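Local coordinates for ileal bile acid-binding protein (Danio rerio, PDB 3ELX), which binds the bile acid cholate and probably carries bile acids and fatty acids in the cytoplasm, at residues F6-T12 against L40-Q46; F21-I25 against S116-Q122; F67-S73 against K84-M89. All blocks are in the same frame, centred on the assembly; numbering follows the deposited sequence.

Contact 1: residues F6-T12 against L40-Q46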
loop_
_atom_site.group_PDB
_atom_site.type_symbol
_atom_site.label_atom_id
_atom_site.label_comp_id
_atom_site.label_asym_id
_atom_site.label_seq_id
_atom_site.Cartn_x
_atom_site.Cartn_y
_atom_site.Cartn_z
ATOM N N PHE A 6 -12.115 -6.146 2.640
ATOM C CA PHE A 6 -11.105 -5.650 1.695
ATOM C C PHE A 6 -11.295 -6.132 0.256
ATOM O O PHE A 6 -10.692 -5.568 -0.666
ATOM C CB PHE A 6 -9.699 -6.044 2.152
ATOM C CG PHE A 6 -9.233 -5.343 3.398
ATOM C CD1 PHE A 6 -8.472 -4.180 3.318
ATOM C CD2 PHE A 6 -9.525 -5.865 4.654
ATOM C CE1 PHE A 6 -8.032 -3.526 4.469
ATOM C CE2 PHE A 6 -9.083 -5.226 5.814
ATOM C CZ PHE A 6 -8.330 -4.060 5.725
ATOM N N ASN A 7 -12.089 -7.183 0.063
ATOM C CA ASN A 7 -12.227 -7.807 -1.254
ATOM C C ASN A 7 -12.656 -6.825 -2.323
ATOM O O ASN A 7 -13.588 -6.047 -2.124
ATOM C CB ASN A 7 -13.242 -8.957 -1.210
ATOM C CG ASN A 7 -12.644 -10.242 -0.691
ATOM O OD1 ASN A 7 -13.031 -10.739 0.372
ATOM N ND2 ASN A 7 -11.719 -10.805 -1.443
ATOM N N GLY A 8 -11.977 -6.885 -3.460
ATOM C CA GLY A 8 -12.427 -6.177 -4.651
ATOM C C GLY A 8 -11.340 -5.442 -5.404
ATOM O O GLY A 8 -10.162 -5.592 -5.119
ATOM N N LYS A 9 -11.765 -4.656 -6.387
ATOM C CA LYS A 9 -10.859 -3.757 -7.103
ATOM C C LYS A 9 -11.174 -2.324 -6.708
ATOM O O LYS A 9 -12.338 -1.903 -6.715
ATOM C CB LYS A 9 -10.924 -3.914 -8.628
ATOM C CG LYS A 9 -10.179 -5.139 -9.165
ATOM C CD LYS A 9 -10.012 -5.070 -10.673
ATOM C CE LYS A 9 -9.265 -6.297 -11.192
ATOM N NZ LYS A 9 -8.884 -6.114 -12.613
ATOM N N TRP A 10 -10.110 -1.608 -6.351
ATOM C CA TRP A 10 -10.175 -0.255 -5.807
ATOM C C TRP A 10 -9.285 0.657 -6.624
ATOM O O TRP A 10 -8.278 0.208 -7.162
ATOM C CB TRP A 10 -9.637 -0.263 -4.376
ATOM C CG TRP A 10 -10.291 -1.280 -3.454
ATOM C CD1 TRP A 10 -9.986 -2.616 -3.353
ATOM C CD2 TRP A 10 -11.340 -1.036 -2.499
ATOM N NE1 TRP A 10 -10.767 -3.207 -2.383
ATOM C CE2 TRP A 10 -11.612 -2.267 -1.853
ATOM C CE3 TRP A 10 -12.062 0.105 -2.117
ATOM C CZ2 TRP A 10 -12.586 -2.388 -0.852
ATOM C CZ3 TRP A 10 -13.037 -0.018 -1.123
ATOM C CH2 TRP A 10 -13.285 -1.254 -0.506
ATOM N N GLU A 11 -9.637 1.938 -6.713
ATOM C CA GLU A 11 -8.810 2.896 -7.451
ATOM C C GLU A 11 -8.626 4.181 -6.664
ATOM O O GLU A 11 -9.582 4.716 -6.092
ATOM C CB GLU A 11 -9.453 3.207 -8.803
ATOM C CG GLU A 11 -8.643 4.100 -9.720
ATOM C CD GLU A 11 -9.441 4.438 -10.969
ATOM O OE1 GLU A 11 -9.173 3.845 -12.043
ATOM O OE2 GLU A 11 -10.364 5.286 -10.864
ATOM N N THR A 12 -7.391 4.665 -6.633
ATOM C CA THR A 12 -7.064 5.878 -5.885
ATOM C C THR A 12 -8.010 7.010 -6.262
ATOM O O THR A 12 -8.217 7.288 -7.439
ATOM C CB THR A 12 -5.628 6.304 -6.162
ATOM O OG1 THR A 12 -4.748 5.216 -5.850
ATOM C CG2 THR A 12 -5.263 7.502 -5.306
ATOM N N LEU A 40 -3.596 4.634 -8.870
ATOM C CA LEU A 40 -3.255 3.238 -8.663
ATOM C C LEU A 40 -4.507 2.396 -8.431
ATOM O O LEU A 40 -5.329 2.728 -7.565
ATOM C CB LEU A 40 -2.345 3.102 -7.457
ATOM C CG LEU A 40 -1.780 1.715 -7.172
ATOM C CD1 LEU A 40 -0.737 1.381 -8.231
ATOM C CD2 LEU A 40 -1.161 1.683 -5.767
ATOM N N VAL A 41 -4.630 1.305 -9.190
ATOM C CA VAL A 41 -5.668 0.295 -8.954
ATOM C C VAL A 41 -5.109 -0.841 -8.110
ATOM O O VAL A 41 -4.018 -1.357 -8.374
ATOM C CB VAL A 41 -6.266 -0.254 -10.263
ATOM C CG1 VAL A 41 -7.218 -1.415 -9.997
ATOM C CG2 VAL A 41 -7.008 0.857 -10.987
ATOM N N THR A 42 -5.869 -1.196 -7.082
ATOM C CA THR A 42 -5.518 -2.264 -6.157
ATOM C C THR A 42 -6.564 -3.355 -6.263
ATOM O O THR A 42 -7.760 -3.077 -6.193
ATOM C CB THR A 42 -5.494 -1.744 -4.701
ATOM O OG1 THR A 42 -4.499 -0.725 -4.569
ATOM C CG2 THR A 42 -5.160 -2.860 -3.734
ATOM N N GLU A 43 -6.118 -4.595 -6.422
ATOM C CA GLU A 43 -7.013 -5.739 -6.392
ATOM C C GLU A 43 -6.686 -6.572 -5.155
ATOM O O GLU A 43 -5.528 -6.950 -4.943
ATOM C CB GLU A 43 -6.832 -6.566 -7.655
ATOM C CG GLU A 43 -7.716 -7.781 -7.738
ATOM C CD GLU A 43 -7.370 -8.650 -8.933
ATOM O OE1 GLU A 43 -6.302 -8.434 -9.563
ATOM O OE2 GLU A 43 -8.171 -9.549 -9.239
ATOM N N ILE A 44 -7.705 -6.850 -4.350
ATOM C CA ILE A 44 -7.493 -7.642 -3.134
ATOM C C ILE A 44 -8.402 -8.864 -3.115
ATOM O O ILE A 44 -9.595 -8.768 -3.407
ATOM C CB ILE A 44 -7.701 -6.814 -1.846
ATOM C CG1 ILE A 44 -6.864 -5.530 -1.892
ATOM C CG2 ILE A 44 -7.330 -7.658 -0.594
ATOM C CD1 ILE A 44 -7.346 -4.456 -0.941
ATOM N N VAL A 45 -7.816 -10.019 -2.790
ATOM C CA VAL A 45 -8.586 -11.211 -2.467
ATOM C C VAL A 45 -8.253 -11.552 -1.020
ATOM O O VAL A 45 -7.091 -11.838 -0.686
ATOM C CB VAL A 45 -8.289 -12.405 -3.418
ATOM C CG1 VAL A 45 -9.113 -13.618 -3.000
ATOM C CG2 VAL A 45 -8.597 -12.037 -4.867
ATOM N N GLN A 46 -9.258 -11.456 -0.158
ATOM C CA GLN A 46 -9.084 -11.725 1.259
ATOM C C GLN A 46 -9.918 -12.948 1.619
ATOM O O GLN A 46 -11.148 -12.934 1.479
ATOM C CB GLN A 46 -9.528 -10.531 2.099
ATOM C CG GLN A 46 -9.465 -10.816 3.582
ATOM C CD GLN A 46 -10.122 -9.759 4.455
ATOM O OE1 GLN A 46 -9.974 -9.799 5.677
ATOM N NE2 GLN A 46 -10.865 -8.834 3.850
HETATM O O HOH W 1 -2.406 6.697 -7.020
#

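Contact 2: residues F21-I25 against S116-Q122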
loop_
_atom_site.group_PDB
_atom_site.type_symbol
_atom_site.label_atom_id
_atom_site.label_comp_id
_atom_site.label_asym_id
_atom_site.label_seq_id
_atom_site.Cartn_x
_atom_site.Cartn_y
_atom_site.Cartn_z
ATOM N N PHE A 21 6.629 12.265 0.822
ATOM C CA PHE A 21 6.873 10.866 1.167
ATOM C C PHE A 21 7.844 10.231 0.173
ATOM O O PHE A 21 8.815 9.597 0.572
ATOM C CB PHE A 21 5.570 10.059 1.234
ATOM C CG PHE A 21 5.790 8.589 1.484
ATOM C CD1 PHE A 21 5.947 8.103 2.779
ATOM C CD2 PHE A 21 5.858 7.690 0.419
ATOM C CE1 PHE A 21 6.166 6.747 3.001
ATOM C CE2 PHE A 21 6.076 6.331 0.641
ATOM C CZ PHE A 21 6.232 5.865 1.935
ATOM N N CYS A 22 7.582 10.418 -1.119
ATOM C CA CYS A 22 8.423 9.822 -2.150
ATOM C C CYS A 22 9.844 10.383 -2.090
ATOM O O CYS A 22 10.816 9.646 -2.259
ATOM C CB CYS A 22 7.813 10.024 -3.532
ATOM S SG CYS A 22 6.366 9.008 -3.859
ATOM N N LYS A 23 9.958 11.680 -1.825
ATOM C CA LYS A 23 11.263 12.319 -1.652
ATOM C C LYS A 23 12.026 11.752 -0.456
ATOM O O LYS A 23 13.246 11.554 -0.527
ATOM C CB LYS A 23 11.112 13.833 -1.516
ATOM C CG LYS A 23 10.815 14.551 -2.830
ATOM C CD LYS A 23 10.767 16.062 -2.649
ATOM C CE LYS A 23 9.437 16.526 -2.068
ATOM N NZ LYS A 23 9.464 17.973 -1.714
ATOM N N LEU A 24 11.315 11.484 0.637
ATOM C CA LEU A 24 11.964 10.992 1.854
ATOM C C LEU A 24 12.500 9.569 1.684
ATOM O O LEU A 24 13.620 9.277 2.112
ATOM C CB LEU A 24 11.029 11.088 3.067
ATOM C CG LEU A 24 11.612 10.736 4.443
ATOM C CD1 LEU A 24 12.777 11.644 4.832
ATOM C CD2 LEU A 24 10.532 10.763 5.516
ATOM N N ILE A 25 11.718 8.698 1.044
ATOM C CA ILE A 25 12.146 7.308 0.820
ATOM C C ILE A 25 13.056 7.141 -0.412
ATOM O O ILE A 25 13.445 6.019 -0.750
ATOM C CB ILE A 25 10.960 6.295 0.786
ATOM C CG1 ILE A 25 10.055 6.545 -0.424
ATOM C CG2 ILE A 25 10.187 6.313 2.114
ATOM C CD1 ILE A 25 9.224 5.335 -0.841
ATOM N N SER A 116 1.127 5.365 4.584
ATOM C CA SER A 116 2.545 5.004 4.604
ATOM C C SER A 116 3.293 6.052 5.427
ATOM O O SER A 116 3.195 7.251 5.161
ATOM C CB SER A 116 3.116 4.940 3.184
ATOM O OG SER A 116 2.310 4.169 2.306
ATOM N N THR A 117 4.040 5.595 6.427
ATOM C CA THR A 117 4.694 6.496 7.368
ATOM C C THR A 117 6.193 6.247 7.328
ATOM O O THR A 117 6.660 5.150 7.633
ATOM C CB THR A 117 4.146 6.258 8.778
ATOM O OG1 THR A 117 2.724 6.446 8.746
ATOM C CG2 THR A 117 4.783 7.214 9.792
ATOM N N ALA A 118 6.937 7.268 6.920
ATOM C CA ALA A 118 8.390 7.169 6.870
ATOM C C ALA A 118 9.036 8.221 7.763
ATOM O O ALA A 118 8.430 9.247 8.074
ATOM C CB ALA A 118 8.878 7.297 5.447
ATOM N N SER A 119 10.270 7.957 8.166
ATOM C CA SER A 119 10.950 8.810 9.122
ATOM C C SER A 119 12.403 9.030 8.720
ATOM O O SER A 119 13.096 8.078 8.368
ATOM C CB SER A 119 10.868 8.154 10.500
ATOM O OG SER A 119 11.777 8.731 11.406
ATOM N N GLY A 120 12.847 10.285 8.769
ATOM C CA GLY A 120 14.238 10.621 8.466
ATOM C C GLY A 120 14.747 11.869 9.168
ATOM O O GLY A 120 14.210 12.277 10.203
ATOM N N ALA A 121 15.788 12.472 8.591
ATOM C CA ALA A 121 16.430 13.669 9.133
ATOM C C ALA A 121 15.489 14.866 9.244
ATOM O O ALA A 121 15.405 15.492 10.307
ATOM C CB ALA A 121 17.660 14.035 8.303
ATOM N N GLN A 122 14.794 15.186 8.151
ATOM C CA GLN A 122 13.865 16.327 8.119
ATOM C C GLN A 122 12.615 16.096 8.974
ATOM O O GLN A 122 11.879 17.038 9.289
ATOM C CB GLN A 122 13.478 16.704 6.677
ATOM C CG GLN A 122 13.131 15.535 5.752
ATOM C CD GLN A 122 14.321 15.074 4.920
ATOM O OE1 GLN A 122 15.004 14.111 5.271
ATOM N NE2 GLN A 122 14.578 15.771 3.816
#

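Contact 3: residues F67-S73 against K84-M89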
loop_
_atom_site.group_PDB
_atom_site.type_symbol
_atom_site.label_atom_id
_atom_site.label_comp_id
_atom_site.label_asym_id
_atom_site.label_seq_id
_atom_site.Cartn_x
_atom_site.Cartn_y
_atom_site.Cartn_z
ATOM N N PHE A 67 0.235 -12.823 1.704
ATOM C CA PHE A 67 0.607 -12.954 3.106
ATOM C C PHE A 67 -0.535 -13.506 3.929
ATOM O O PHE A 67 -1.701 -13.368 3.551
ATOM C CB PHE A 67 1.100 -11.620 3.682
ATOM C CG PHE A 67 0.102 -10.495 3.588
ATOM C CD1 PHE A 67 0.115 -9.625 2.494
ATOM C CD2 PHE A 67 -0.841 -10.284 4.603
ATOM C CE1 PHE A 67 -0.813 -8.561 2.402
ATOM C CE2 PHE A 67 -1.759 -9.222 4.527
ATOM C CZ PHE A 67 -1.751 -8.366 3.431
ATOM N N ILE A 68 -0.191 -14.154 5.036
ATOM C CA ILE A 68 -1.187 -14.582 6.020
ATOM C C ILE A 68 -0.917 -13.794 7.288
ATOM O O ILE A 68 0.200 -13.821 7.819
ATOM C CB ILE A 68 -1.115 -16.108 6.290
ATOM C CG1 ILE A 68 -1.428 -16.866 4.992
ATOM C CG2 ILE A 68 -2.079 -16.500 7.419
ATOM C CD1 ILE A 68 -1.087 -18.339 5.038
ATOM N N VAL A 69 -1.926 -13.074 7.762
ATOM C CA VAL A 69 -1.749 -12.274 8.978
ATOM C C VAL A 69 -1.244 -13.168 10.113
ATOM O O VAL A 69 -1.769 -14.259 10.336
ATOM C CB VAL A 69 -3.050 -11.563 9.380
ATOM C CG1 VAL A 69 -2.865 -10.752 10.673
ATOM C CG2 VAL A 69 -3.516 -10.656 8.247
ATOM N N GLY A 70 -0.208 -12.703 10.815
ATOM C CA GLY A 70 0.351 -13.450 11.950
ATOM C C GLY A 70 1.362 -14.533 11.612
ATOM O O GLY A 70 1.941 -15.148 12.515
ATOM N N LYS A 71 1.585 -14.770 10.323
ATOM C CA LYS A 71 2.513 -15.799 9.884
ATOM C C LYS A 71 3.604 -15.228 9.001
ATOM O O LYS A 71 3.329 -14.387 8.149
ATOM C CB LYS A 71 1.760 -16.891 9.122
ATOM C CG LYS A 71 1.242 -17.994 10.005
ATOM C CD LYS A 71 -0.188 -17.772 10.457
ATOM C CE LYS A 71 -0.843 -19.109 10.792
ATOM N NZ LYS A 71 -0.042 -19.940 11.733
ATOM N N GLU A 72 4.834 -15.704 9.181
ATOM C CA GLU A 72 5.937 -15.293 8.311
ATOM C C GLU A 72 5.575 -15.535 6.852
ATOM O O GLU A 72 5.225 -16.658 6.464
ATOM C CB GLU A 72 7.225 -16.056 8.626
ATOM C CG GLU A 72 7.861 -15.749 9.960
ATOM C CD GLU A 72 9.152 -16.514 10.158
ATOM O OE1 GLU A 72 9.740 -16.405 11.256
ATOM O OE2 GLU A 72 9.585 -17.227 9.221
ATOM N N SER A 73 5.667 -14.481 6.051
ATOM C CA SER A 73 5.279 -14.554 4.645
ATOM C C SER A 73 6.325 -13.928 3.746
ATOM O O SER A 73 6.876 -12.880 4.066
ATOM C CB SER A 73 3.950 -13.827 4.424
ATOM O OG SER A 73 2.912 -14.390 5.209
ATOM N N LYS A 84 10.972 -11.228 4.101
ATOM C CA LYS A 84 10.015 -12.044 4.813
ATOM C C LYS A 84 9.458 -11.206 5.956
ATOM O O LYS A 84 10.206 -10.560 6.697
ATOM C CB LYS A 84 10.648 -13.339 5.310
ATOM C CG LYS A 84 9.628 -14.357 5.810
ATOM C CD LYS A 84 10.245 -15.737 6.012
ATOM C CE LYS A 84 9.922 -16.660 4.855
ATOM N NZ LYS A 84 8.468 -17.018 4.809
ATOM N N GLY A 85 8.137 -11.187 6.069
ATOM C CA GLY A 85 7.512 -10.331 7.067
ATOM C C GLY A 85 6.324 -10.960 7.748
ATOM O O GLY A 85 5.722 -11.911 7.235
ATOM N N ILE A 86 5.979 -10.390 8.900
ATOM C CA ILE A 86 4.805 -10.808 9.646
ATOM C C ILE A 86 3.857 -9.625 9.756
ATOM O O ILE A 86 4.119 -8.648 10.468
ATOM C CB ILE A 86 5.153 -11.375 11.048
ATOM C CG1 ILE A 86 6.249 -12.444 10.950
ATOM C CG2 ILE A 86 3.890 -11.942 11.714
ATOM C CD1 ILE A 86 6.801 -12.883 12.286
ATOM N N VAL A 87 2.758 -9.726 9.026
ATOM C CA VAL A 87 1.731 -8.692 8.994
ATOM C C VAL A 87 0.817 -8.869 10.205
ATOM O O VAL A 87 0.500 -9.994 10.593
ATOM C CB VAL A 87 0.917 -8.804 7.681
ATOM C CG1 VAL A 87 -0.198 -7.748 7.633
ATOM C CG2 VAL A 87 1.857 -8.659 6.492
ATOM N N SER A 88 0.420 -7.761 10.829
ATOM C CA SER A 88 -0.490 -7.833 11.960
ATOM C C SER A 88 -1.800 -7.130 11.648
ATOM O O SER A 88 -1.875 -6.322 10.729
ATOM C CB SER A 88 0.133 -7.241 13.223
ATOM O OG SER A 88 0.436 -5.873 13.051
ATOM N N MET A 89 -2.832 -7.466 12.408
ATOM C CA MET A 89 -4.103 -6.769 12.273
ATOM C C MET A 89 -4.658 -6.471 13.653
ATOM O O MET A 89 -4.563 -7.300 14.560
ATOM C CB MET A 89 -5.098 -7.598 11.466
ATOM C CG MET A 89 -6.349 -6.811 11.067
ATOM S SD MET A 89 -7.684 -7.890 10.569
ATOM C CE MET A 89 -7.081 -8.357 8.958
HETATM O O HOH W 2 2.394 -12.093 7.284
HETATM O O HOH W 3 9.148 -18.905 7.175
#

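Contact 1: residues F6-T12 against L40-Q46
Ile44 fills the angle between the Phe6 backbone and the indole of Trp10. Its CB lies 3.4 Å from Phe6 O, its CG2 4.0 Å from Phe6 CB, and its CD1 4.0 Å from Trp10 CD1, approaching the indole obliquely. With CG1 of Ile44 beside its own backbone N (chi1 -52°), CD1 is carried up to both the Phe6 carbonyl and the indole. Trp10 NE1 donates to Phe6 O at 2.9 Å, the acceptor lying close to the ring plane while the donor stands above the carbonyl plane; this bond fixes the rotation of the indole and ties the loop residue Phe6 to Trp10, two residues into the strand. On the other face, the extended chains of Lys9 and Glu43 cross, with Lys9 CG 3.9 Å from Glu43 CG, and Lys9 CE comes up to the carboxylate carbon; the carboxylate's OE1 is held by Tyr56. Val41 CG2 packs against Glu11 CG on the same face. Beneath these side chains, Gly8 and Ile44, and likewise Trp10 and Thr42, form antiparallel hydrogen-bonded pairs. Thr12 N continues the pattern to Leu40 O at 3.0 Å; a water accepts from both Thr12 OG1 and Leu40 N, and Arg129 NH2 is also hydrogen-bonded to Thr12 OG1. Strands 124-133 and 50-57 flank the pair. The segment axes run at 159°, the twisted antiparallel pairing of neighbouring strands in the fatty-acid binding protein beta-barrel.

Contact 2: residues F21-I25 against S116-Q122
The last turn of helix 18-24 lies over the end of strand 111-119 and the loop that follows, with the CA atoms of Phe21 and Ala118 7.0 Å apart, a spacing bridged by side chains. Ala118 CB is the hub: it touches Phe21 CE1, Ile25 CG2 and Leu24 CD2, so three residues of segment 21-25 converge on one methyl group. Phe21 carries its CG anti to the backbone N (chi1 176°), which sends the ring down to the strand, where CE1 and CZ both meet Ser116 CB obliquely, CZ at 3.5 Å. One face of this ring is covered from within the same segment by Ile25 CG2, offset toward the rim and itself 3.7 Å from Ala118 CB. The Ser116 hydroxyl is hydrogen-bonded to Gln103, while its CB meets the Phe21 ring. Leu24 divides its two methyls: CD2 rests 3.6 Å from Ala118 O, while CD1 reaches Gln122 OE1 at 3.4 Å, the two side chains sliding past each other in opposite directions. Gly120 fits beneath Leu24, where a beta carbon would run into CD1. Tyr101 meets the Phe21 ring edge-to-face, and Leu127 and Ala125 of strand 124-133 extend the apolar floor under Phe21 and Leu24. Because Tyr101 contacts cholate in another structure of this protein, the packing borders a bile-acid site. It belongs to the helix-turn-helix lid that closes one end of the fatty-acid binding protein barrel.

Contact 3: residues F67-S73 against K84-M89
Val87 packs against Phe67 where a type II turn, Ile68 to Lys71, leads out of strand 61-68 of the fatty-acid binding protein barrel and meets strand 82-90. From Val87 CB, 3.8 Å from Phe67 CD2, the branches part: CG1 reaches Phe67 CE2 at 3.8 Å, and CG2 stands over the ring face as a CH-pi contact, 28° off the normal. Phe67 CG sits between its backbone N and carbonyl carbon (chi1 58°), which sets the ring under Val87 CG2; Phe51 meets this ring with nearly parallel planes. Gly70 N, inside the turn, bonds to Val87 O almost along the C=O direction. Val69 CG1 lies 3.9 Å from Met89 CB, beside Leu94, a cholate-contacting residue in another structure of this protein. Farther on, Ser73 and Gly85 form an antiparallel hydrogen-bonded pair, while Ser73 OG accepts from Ile68 N and donates to Lys71 O. Replacing Ser73 with an alanine would probably leave Ile68 N without this acceptor and remove one of the bonds to Lys71 O. Near Ser73, Glu72 and Lys84 cross at about a right angle, and a water donates to Glu72 OE2 at 2.7 Å and accepts from Lys84 NZ at 3.1 Å.

How the contacts relate
All three contacts reach the same antiparallel sheet, which curls into the barrel. Contacts 1 and 2 lie on opposite sides of the chain's centre, about 25 Å apart between centres; contact 3 is about 19 Å from contact 1 and 24 Å from contact 2, again between centres. None touches another, the nearest atoms of contacts 1 and 3 being about 5 Å apart. Strand 8-16 leads into helix 18-24. Segment 21-25 lies between 6-12 and 40-46, while 116-122 comes after both, and contacts 1 and 2 therefore interlock along the chain. Contact 3 follows contact 1 in series and is nested within the loop closed by contact 2. Together they join early strands, helical lid and later strands around the presumed lipid-binding interior.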